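Local coordinates for sialidase domain-containing protein (Dyadobacter fermentans, PDB 5HX0) that is of unknown function but adopts a sialidase-like beta-propeller fold and may bind or process glycans, at residues D150-L155 with G164-G169. Residues are numbered along the deposited sequence; the frame is centred on the assembly and turned at random.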
loop_
_atom_site.group_PDB
_atom_site.type_symbol
_atom_site.label_atom_id
_atom_site.label_comp_id
_atom_site.label_asym_id
_atom_site.label_seq_id
_atom_site.Cartn_x
_atom_site.Cartn_y
_atom_site.Cartn_z
ATOM N N ASP A 150 -17.839 -8.002 -14.203
ATOM C CA ASP A 150 -19.134 -8.018 -13.529
ATOM C C ASP A 150 -19.319 -6.781 -12.654
ATOM O O ASP A 150 -20.445 -6.295 -12.496
ATOM C CB ASP A 150 -19.318 -9.307 -12.716
ATOM C CG ASP A 150 -18.103 -9.667 -11.859
ATOM O OD1 ASP A 150 -16.954 -9.303 -12.210
ATOM O OD2 ASP A 150 -18.306 -10.350 -10.832
ATOM N N GLY A 151 -18.237 -6.238 -12.102
ATOM C CA GLY A 151 -18.358 -4.984 -11.380
ATOM C C GLY A 151 -18.727 -3.826 -12.290
ATOM O O GLY A 151 -19.603 -3.017 -11.959
HETATM N N MSE A 152 -18.067 -3.725 -13.438
HETATM C CA MSE A 152 -18.327 -2.640 -14.366
HETATM C C MSE A 152 -19.800 -2.636 -14.773
HETATM O O MSE A 152 -20.434 -1.580 -14.810
HETATM C CB MSE A 152 -17.437 -2.764 -15.594
HETATM C CG MSE A 152 -15.966 -2.690 -15.306
HETATM SE SE MSE A 152 -15.481 -0.923 -14.676
HETATM C CE MSE A 152 -16.257 0.133 -16.125
ATOM N N GLU A 153 -20.344 -3.830 -15.036
ATOM C CA GLU A 153 -21.738 -3.936 -15.470
ATOM C C GLU A 153 -22.713 -3.423 -14.420
ATOM O O GLU A 153 -23.811 -2.981 -14.770
ATOM C CB GLU A 153 -22.089 -5.386 -15.808
ATOM C CG GLU A 153 -21.366 -5.975 -16.996
ATOM C CD GLU A 153 -21.720 -7.446 -17.207
ATOM O OE1 GLU A 153 -22.908 -7.807 -17.043
ATOM O OE2 GLU A 153 -20.810 -8.243 -17.520
ATOM N N ASN A 154 -22.345 -3.466 -13.140
ATOM C CA ASN A 154 -23.285 -3.147 -12.071
ATOM C C ASN A 154 -23.108 -1.749 -11.494
ATOM O O ASN A 154 -23.822 -1.394 -10.545
ATOM C CB ASN A 154 -23.178 -4.185 -10.953
ATOM C CG ASN A 154 -23.747 -5.530 -11.364
ATOM O OD1 ASN A 154 -23.057 -6.548 -11.320
ATOM N ND2 ASN A 154 -25.009 -5.536 -11.779
ATOM N N LEU A 155 -22.218 -0.939 -12.062
ATOM C CA LEU A 155 -21.972 0.393 -11.530
ATOM C C LEU A 155 -23.217 1.255 -11.621
ATOM O O LEU A 155 -23.884 1.294 -12.659
ATOM C CB LEU A 155 -20.830 1.060 -12.297
ATOM C CG LEU A 155 -19.438 0.500 -12.015
ATOM C CD1 LEU A 155 -18.469 0.968 -13.078
ATOM C CD2 LEU A 155 -18.973 0.949 -10.649
ATOM N N GLY A 164 -9.241 2.772 -17.899
ATOM C CA GLY A 164 -9.779 1.525 -17.401
ATOM C C GLY A 164 -10.082 1.517 -15.919
ATOM O O GLY A 164 -10.496 0.480 -15.402
ATOM N N ALA A 165 -9.921 2.643 -15.234
ATOM C CA ALA A 165 -10.164 2.759 -13.804
ATOM C C ALA A 165 -11.404 3.612 -13.543
ATOM O O ALA A 165 -11.762 4.473 -14.348
ATOM C CB ALA A 165 -8.947 3.376 -13.101
ATOM N N VAL A 166 -12.057 3.364 -12.410
ATOM C CA VAL A 166 -13.277 4.070 -12.028
ATOM C C VAL A 166 -12.960 4.985 -10.853
ATOM O O VAL A 166 -12.425 4.541 -9.830
ATOM C CB VAL A 166 -14.414 3.094 -11.685
ATOM C CG1 VAL A 166 -15.686 3.861 -11.311
ATOM C CG2 VAL A 166 -14.666 2.159 -12.862
ATOM N N PHE A 167 -13.319 6.254 -10.998
ATOM C CA PHE A 167 -12.922 7.296 -10.059
ATOM C C PHE A 167 -13.524 7.064 -8.671
ATOM O O PHE A 167 -14.694 6.687 -8.536
ATOM C CB PHE A 167 -13.370 8.648 -10.629
ATOM C CG PHE A 167 -12.738 9.844 -9.967
ATOM C CD1 PHE A 167 -11.432 9.809 -9.555
ATOM C CD2 PHE A 167 -13.458 11.025 -9.818
ATOM C CE1 PHE A 167 -10.847 10.932 -8.949
ATOM C CE2 PHE A 167 -12.895 12.138 -9.221
ATOM C CZ PHE A 167 -11.586 12.088 -8.785
ATOM N N LEU A 168 -12.724 7.286 -7.623
ATOM C CA LEU A 168 -13.249 7.191 -6.256
ATOM C C LEU A 168 -13.456 8.538 -5.581
ATOM O O LEU A 168 -14.059 8.581 -4.495
ATOM C CB LEU A 168 -12.323 6.355 -5.362
ATOM C CG LEU A 168 -12.146 4.879 -5.702
ATOM C CD1 LEU A 168 -10.964 4.303 -4.895
ATOM C CD2 LEU A 168 -13.450 4.130 -5.400
ATOM N N GLY A 169 -12.944 9.618 -6.153
ATOM C CA GLY A 169 -13.050 10.885 -5.461
ATOM C C GLY A 169 -12.126 10.958 -4.254
ATOM O O GLY A 169 -11.206 10.154 -4.082
#
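V166 meets M152 and L155 through a single methyl, CG2. The contact lies in a sialidase-like beta-propeller. It joins the short helix 149-154 to the start of strand 165-175, which belongs to the same blade as strand 137-145. The helix sits in the connection between these two antiparallel strands, far from the centre of the chain.

The tight part is small and apolar. The selenium of M152 lies 3.7 Å from CG2 of V166. These two side chains run past each other in opposite directions. M152 gets there by bending: its CG is anti to the carbonyl carbon (chi1 -62°), and a fold at chi2 (-67°) brings the selenium to the valine. A further bend at chi3 sets the terminal methyl CE. L155, three residues on from M152, comes tip to tip with V166. Its CD1 stands 4.0 Å from CG2 of the valine. L161 of strand 161-162 touches both M152 and V166, so it joins the same apolar group. L147 packs on L155, and A199 packs on V166. On the strand side, V166 is buried and backbone-bonded to A145.

The other side of the helix is polar and more open. E153 and N154 are exposed and stay well away from the strand. D150 and N154 also meet the second subunit, where OD2 of D150 accepts a hydrogen bond from the backbone N of K87. The helix thus faces its own blade with M152 and the second subunit with D150 and N154. The two backbones remain apart, with CA of M152 8.7 Å from CA of V166. The methyl CE of M152 reaches V166 more loosely than the selenium does, at 4.2 Å from CG2.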